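Local coordinates for TqaA (PDB 5DLK), which is a fungal nonribosomal peptide synthetase whose condensation-like terminal domain, the part present here, probably closes the peptide into a ring, at residues A[275-278]-A[282-285]; A[288-293]-A[461-466]. All blocks are in the same frame, centred on the assembly; numbering follows the deposited sequence.

Interaction 1 of 2, residues A[275-278]-A[282-285]; sequences PTLP and TMAT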
ATOM      1  N   PRO A 275      -3.815  10.152  21.024  1.00 22.97           N
ATOM      2  CA  PRO A 275      -4.364  11.502  21.142  1.00 23.87           C
ATOM      3  C   PRO A 275      -5.868  11.508  21.324  1.00 22.68           C
ATOM      4  O   PRO A 275      -6.576  10.647  20.801  1.00 23.53           O
ATOM      5  CB  PRO A 275      -3.979  12.159  19.812  1.00 26.83           C
ATOM      6  CG  PRO A 275      -2.830  11.365  19.307  1.00 22.64           C
ATOM      7  CD  PRO A 275      -3.042   9.965  19.785  1.00 20.28           C
ATOM      8  N   THR A 276      -6.325  12.488  22.090  1.00 23.49           N
ATOM      9  CA  THR A 276      -7.734  12.815  22.220  1.00 25.66           C
ATOM     10  C   THR A 276      -8.168  13.644  21.011  1.00 23.03           C
ATOM     11  O   THR A 276      -7.595  14.699  20.740  1.00 21.92           O
ATOM     12  CB  THR A 276      -7.999  13.608  23.517  1.00 26.94           C
ATOM     13  OG1 THR A 276      -7.586  12.818  24.645  1.00 27.94           O
ATOM     14  CG2 THR A 276      -9.480  13.960  23.637  1.00 28.79           C
ATOM     15  N   LEU A 277      -9.154  13.153  20.278  1.00 24.66           N
ATOM     16  CA  LEU A 277      -9.601  13.838  19.070  1.00 22.99           C
ATOM     17  C   LEU A 277     -10.707  14.834  19.365  1.00 24.97           C
ATOM     18  O   LEU A 277     -11.712  14.470  19.976  1.00 25.43           O
ATOM     19  CB  LEU A 277     -10.101  12.828  18.050  1.00 21.48           C
ATOM     20  CG  LEU A 277      -9.064  11.849  17.522  1.00 24.08           C
ATOM     21  CD1 LEU A 277      -9.730  10.911  16.561  1.00 24.90           C
ATOM     22  CD2 LEU A 277      -7.929  12.611  16.857  1.00 24.96           C
ATOM     23  N   PRO A 278     -10.543  16.094  18.913  1.00 24.77           N
ATOM     24  CA  PRO A 278     -11.670  17.031  18.973  1.00 27.08           C
ATOM     25  C   PRO A 278     -12.844  16.508  18.156  1.00 27.63           C
ATOM     26  O   PRO A 278     -12.633  15.761  17.202  1.00 25.61           O
ATOM     27  CB  PRO A 278     -11.103  18.314  18.359  1.00 29.09           C
ATOM     28  CG  PRO A 278      -9.628  18.182  18.493  1.00 26.63           C
ATOM     29  CD  PRO A 278      -9.325  16.722  18.378  1.00 24.52           C
ATOM     30  N   THR A 282     -10.538  13.706  12.557  1.00 18.73           N
ATOM     31  CA  THR A 282      -9.961  12.371  12.525  1.00 19.93           C
ATOM     32  C   THR A 282      -8.496  12.345  12.934  1.00 16.50           C
ATOM     33  O   THR A 282      -7.818  13.375  12.975  1.00 17.83           O
ATOM     34  CB  THR A 282     -10.056  11.743  11.123  1.00 24.44           C
ATOM     35  OG1 THR A 282      -9.196  12.459  10.217  1.00 20.89           O
ATOM     36  CG2 THR A 282     -11.491  11.770  10.622  1.00 23.56           C
ATOM     37  N   MET A 283      -8.020  11.145  13.243  1.00 19.13           N
ATOM     38  CA  MET A 283      -6.630  10.958  13.613  1.00 19.89           C
ATOM     39  C   MET A 283      -5.720  11.312  12.433  1.00 16.69           C
ATOM     40  O   MET A 283      -4.670  11.911  12.624  1.00 17.67           O
ATOM     41  CB  MET A 283      -6.372   9.507  14.069  1.00 19.70           C
ATOM     42  CG  MET A 283      -4.996   9.311  14.729  1.00 19.67           C
ATOM     43  SD  MET A 283      -4.798  10.243  16.258  1.00 25.07           S
ATOM     44  CE  MET A 283      -5.941   9.335  17.317  1.00 29.13           C
ATOM     45  N   ALA A 284      -6.119  10.946  11.220  1.00 15.87           N
ATOM     46  CA  ALA A 284      -5.303  11.279  10.048  1.00 16.95           C
ATOM     47  C   ALA A 284      -5.113  12.796   9.925  1.00 16.51           C
ATOM     48  O   ALA A 284      -4.020  13.269   9.620  1.00 16.90           O
ATOM     49  CB  ALA A 284      -5.932  10.724   8.774  1.00 18.81           C
ATOM     50  N   THR A 285      -6.183  13.545  10.167  1.00 16.02           N
ATOM     51  CA  THR A 285      -6.123  15.007  10.146  1.00 15.86           C
ATOM     52  C   THR A 285      -5.137  15.547  11.163  1.00 15.40           C
ATOM     53  O   THR A 285      -4.340  16.445  10.879  1.00 14.67           O
ATOM     54  CB  THR A 285      -7.525  15.606  10.397  1.00 15.85           C
ATOM     55  OG1 THR A 285      -8.339  15.292   9.270  1.00 16.87           O
ATOM     56  CG2 THR A 285      -7.473  17.139  10.549  1.00 16.20           C
TER
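Met-283, in the first turn of helix 283-299, lays its thioether across the loop residues Pro-275 and Leu-277, meeting both side chains at about a right angle. Its CB does not aim at the loop; CG lies anti to the backbone N (chi1 -169°), and bends at chi2 and chi3 then fold the chain back over the loop. From CB and CG the chain passes to the sulfur, and Met-283 SD sits against the proline ring, 3.8 Å from Pro-275 CG. The terminal methyl is shared by both loop residues. Met-283 CE lies 3.8 Å from Pro-275 O and also touches the ring at CD. An unbranched, flexible methionine suits this place, since it can curl between a rigid ring and a branched leucine.

Leu-277, two residues further along the loop, meets the same methyl, with Leu-277 CD2 3.9 Å from Met-283 CE. Its CG stands beside the backbone N (chi1 -64°), and the two methyls divide the work: CD2 lies against CE and CA of Met-283, while Leu-277 CD1 rests on the start of the helix, 3.7 Å from Met-283 N. Proline, with no N-H to satisfy, fits an extended loop, and its ring offers a firm apolar surface, which also touches Ile-460.

Thr-282 occupies the N-cap, its own side chain turned from the loop, with its N bonded to Gln-354 OE1. It is one of the residues seen to bind phosphopantetheine in this protein, though none is bound here, and the Met-283 side chain is about 7 Å from that of Asn-392, another of them. No hydrogen bond joins the segments; the grip is mainly dispersion, with methyl groups also resting on backbone polar atoms, which implies a contact set by shape.

Interaction 2 of 2, residues A[288-293]-A[461-466]; sequences KAATAL and TKFSTD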
ATOM      1  N   LYS A 288      -1.609  14.890   9.917  1.00 14.27           N
ATOM      2  CA  LYS A 288      -1.250  15.707   8.757  1.00 13.13           C
ATOM      3  C   LYS A 288      -1.171  17.194   9.106  1.00 14.04           C
ATOM      4  O   LYS A 288      -0.327  17.914   8.555  1.00 12.76           O
ATOM      5  CB  LYS A 288      -2.247  15.434   7.618  1.00 13.60           C
ATOM      6  CG  LYS A 288      -1.979  14.017   7.072  1.00 14.36           C
ATOM      7  CD  LYS A 288      -3.161  13.456   6.315  1.00 20.89           C
ATOM      8  CE  LYS A 288      -2.882  11.977   5.963  1.00 16.75           C
ATOM      9  NZ  LYS A 288      -4.014  11.362   5.183  1.00 19.52           N
ATOM     10  N   ALA A 289      -2.032  17.660  10.015  1.00 11.96           N
ATOM     11  CA  ALA A 289      -1.950  19.055  10.463  1.00 12.66           C
ATOM     12  C   ALA A 289      -0.654  19.301  11.202  1.00 13.90           C
ATOM     13  O   ALA A 289      -0.029  20.347  11.038  1.00 12.36           O
ATOM     14  CB  ALA A 289      -3.126  19.417  11.354  1.00 13.65           C
ATOM     15  N   ALA A 290      -0.238  18.335  12.027  1.00 12.77           N
ATOM     16  CA  ALA A 290       1.015  18.480  12.754  1.00 13.91           C
ATOM     17  C   ALA A 290       2.190  18.576  11.772  1.00 13.74           C
ATOM     18  O   ALA A 290       3.112  19.386  11.939  1.00 15.80           O
ATOM     19  CB  ALA A 290       1.219  17.288  13.733  1.00 14.41           C
ATOM     20  N   THR A 291       2.151  17.734  10.750  1.00 12.46           N
ATOM     21  CA  THR A 291       3.177  17.736   9.716  1.00 13.38           C
ATOM     22  C   THR A 291       3.195  19.083   8.969  1.00 14.84           C
ATOM     23  O   THR A 291       4.271  19.618   8.659  1.00 13.33           O
ATOM     24  CB  THR A 291       2.956  16.577   8.733  1.00 14.10           C
ATOM     25  OG1 THR A 291       3.027  15.340   9.462  1.00 14.70           O
ATOM     26  CG2 THR A 291       4.029  16.583   7.638  1.00 16.89           C
ATOM     27  N   ALA A 292       2.014  19.630   8.696  1.00 12.52           N
ATOM     28  CA  ALA A 292       1.942  20.919   7.998  1.00 11.58           C
ATOM     29  C   ALA A 292       2.544  22.046   8.816  1.00 11.07           C
ATOM     30  O   ALA A 292       3.247  22.903   8.278  1.00 13.04           O
ATOM     31  CB  ALA A 292       0.498  21.264   7.639  1.00 12.47           C
ATOM     32  N   LEU A 293       2.282  22.042  10.115  1.00 12.49           N
ATOM     33  CA  LEU A 293       2.837  23.083  10.971  1.00 13.56           C
ATOM     34  C   LEU A 293       4.358  22.964  11.033  1.00 12.29           C
ATOM     35  O   LEU A 293       5.075  23.982  10.991  1.00 13.92           O
ATOM     36  CB  LEU A 293       2.246  23.020  12.384  1.00 13.45           C
ATOM     37  CG  LEU A 293       2.745  24.161  13.271  1.00 15.32           C
ATOM     38  CD1 LEU A 293       2.347  25.526  12.698  1.00 18.25           C
ATOM     39  CD2 LEU A 293       2.202  23.977  14.674  1.00 23.43           C
ATOM     40  N   THR A 461       0.763  15.638  20.110  1.00 17.63           N
ATOM     41  CA  THR A 461       0.324  15.679  21.509  1.00 16.80           C
ATOM     42  C   THR A 461      -0.060  17.098  21.960  1.00 18.46           C
ATOM     43  O   THR A 461      -1.028  17.284  22.688  1.00 19.81           O
ATOM     44  CB  THR A 461       1.404  15.120  22.438  1.00 20.67           C
ATOM     45  OG1 THR A 461       1.602  13.741  22.118  1.00 17.82           O
ATOM     46  CG2 THR A 461       0.964  15.248  23.886  1.00 19.90           C
ATOM     47  N   LYS A 462       0.683  18.100  21.508  1.00 17.30           N
ATOM     48  CA  LYS A 462       0.348  19.474  21.881  1.00 17.55           C
ATOM     49  C   LYS A 462      -1.017  19.886  21.311  1.00 19.95           C
ATOM     50  O   LYS A 462      -1.834  20.501  22.000  1.00 18.22           O
ATOM     51  CB  LYS A 462       1.445  20.424  21.413  1.00 21.96           C
ATOM     52  CG  LYS A 462       1.307  21.845  21.946  1.00 34.33           C
ATOM     53  CD  LYS A 462       2.667  22.536  22.037  1.00 40.84           C
ATOM     54  CE  LYS A 462       3.638  21.733  22.897  1.00 40.19           C
ATOM     55  NZ  LYS A 462       4.944  22.436  23.076  1.00 39.43           N
ATOM     56  N   PHE A 463      -1.261  19.536  20.052  1.00 16.52           N
ATOM     57  CA  PHE A 463      -2.550  19.828  19.417  1.00 18.63           C
ATOM     58  C   PHE A 463      -3.708  19.196  20.192  1.00 20.05           C
ATOM     59  O   PHE A 463      -4.749  19.824  20.409  1.00 21.37           O
ATOM     60  CB  PHE A 463      -2.566  19.316  17.977  1.00 17.70           C
ATOM     61  CG  PHE A 463      -1.845  20.205  16.973  1.00 16.20           C
ATOM     62  CD1 PHE A 463      -1.166  21.337  17.360  1.00 16.64           C
ATOM     63  CD2 PHE A 463      -1.875  19.870  15.618  1.00 18.56           C
ATOM     64  CE1 PHE A 463      -0.494  22.134  16.421  1.00 16.79           C
ATOM     65  CE2 PHE A 463      -1.232  20.661  14.668  1.00 18.14           C
ATOM     66  CZ  PHE A 463      -0.553  21.789  15.055  1.00 15.45           C
ATOM     67  N   SER A 464      -3.500  17.950  20.603  1.00 18.98           N
ATOM     68  CA  SER A 464      -4.486  17.153  21.316  1.00 21.09           C
ATOM     69  C   SER A 464      -4.781  17.739  22.699  1.00 22.82           C
ATOM     70  O   SER A 464      -5.939  17.832  23.134  1.00 23.37           O
ATOM     71  CB  SER A 464      -3.961  15.710  21.450  1.00 25.56           C
ATOM     72  OG  SER A 464      -4.750  14.944  22.341  1.00 33.68           O
ATOM     73  N   THR A 465      -3.710  18.121  23.378  1.00 20.42           N
ATOM     74  CA  THR A 465      -3.778  18.653  24.739  1.00 22.51           C
ATOM     75  C   THR A 465      -4.501  20.012  24.805  1.00 29.74           C
ATOM     76  O   THR A 465      -5.282  20.258  25.734  1.00 26.17           O
ATOM     77  CB  THR A 465      -2.360  18.761  25.332  1.00 24.52           C
ATOM     78  OG1 THR A 465      -1.747  17.461  25.291  1.00 25.21           O
ATOM     79  CG2 THR A 465      -2.387  19.242  26.780  1.00 27.52           C
ATOM     80  N   ASP A 466      -4.268  20.894  23.829  1.00 23.08           N
ATOM     81  CA  ASP A 466      -4.981  22.179  23.821  1.00 25.36           C
ATOM     82  C   ASP A 466      -5.424  22.616  22.422  1.00 21.61           C
ATOM     83  O   ASP A 466      -4.766  23.439  21.795  1.00 22.83           O
ATOM     84  CB  ASP A 466      -4.123  23.287  24.426  1.00 27.40           C
ATOM     85  CG  ASP A 466      -4.919  24.573  24.668  1.00 38.35           C
ATOM     86  OD1 ASP A 466      -6.154  24.567  24.444  1.00 38.33           O
ATOM     87  OD2 ASP A 466      -4.317  25.590  25.089  1.00 43.90           O
TER
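The ring of Phe-463 is the bump of this contact, pushed from helix 446-465 against a shallow hollow on helix 283-299 that two alanines floor and Leu-293 bounds. The helix segments cross at 117° with axes 10.5 Å apart, and the phenyl group spans the space between them. Its CG lies beside the backbone N, anti to the carbonyl carbon (chi1 -79°), which sends the ring outward to the partner helix.

Phe-463 CE2 dips into the floor, 4.0 Å from Ala-289 CB and 3.7 Å from Ala-290 N. Alanine suits both places because a single methyl lets the aromatic carbon come right down to the backbone. One turn on, Leu-293 walls the hollow: Leu-293 CD2 meets the ring edge near its plane, 3.5 Å from Phe-463 CZ. Val-346 and Leu-349 of helix 346-358 also touch Phe-463.

Both helices belong to the condensation domain, of the CoA-dependent acyltransferase clan, and helix 283-299 packs on strand 386-390, where Lys-288 and Thr-291 touch Val-388. Across the two segments the ring meets only aliphatic side chains and backbone atoms; a nonpolar aromatic can be buried between helices with no polar atom of its own to satisfy.

From the N terminus, the chain leaves strand 265-272 and enters the loop 275-278; after three intervening residues interaction 1 closes this short loop onto the start of helix 283-299. Further along the same helix, interaction 2 opens and does not close until 168 residues later, at the end of helix 446-465, so the two follow in series, neither nested nor crossed. They nevertheless meet in space, their centres 9 Å apart: Thr-276 N probably hydrogen-bonds Ser-464 OG, at 2.9 Å. One local and one long-range closure thus join the loop, helix 283-299 and the closing helix beside the mixed sheet that holds strands 265-272 and 386-390.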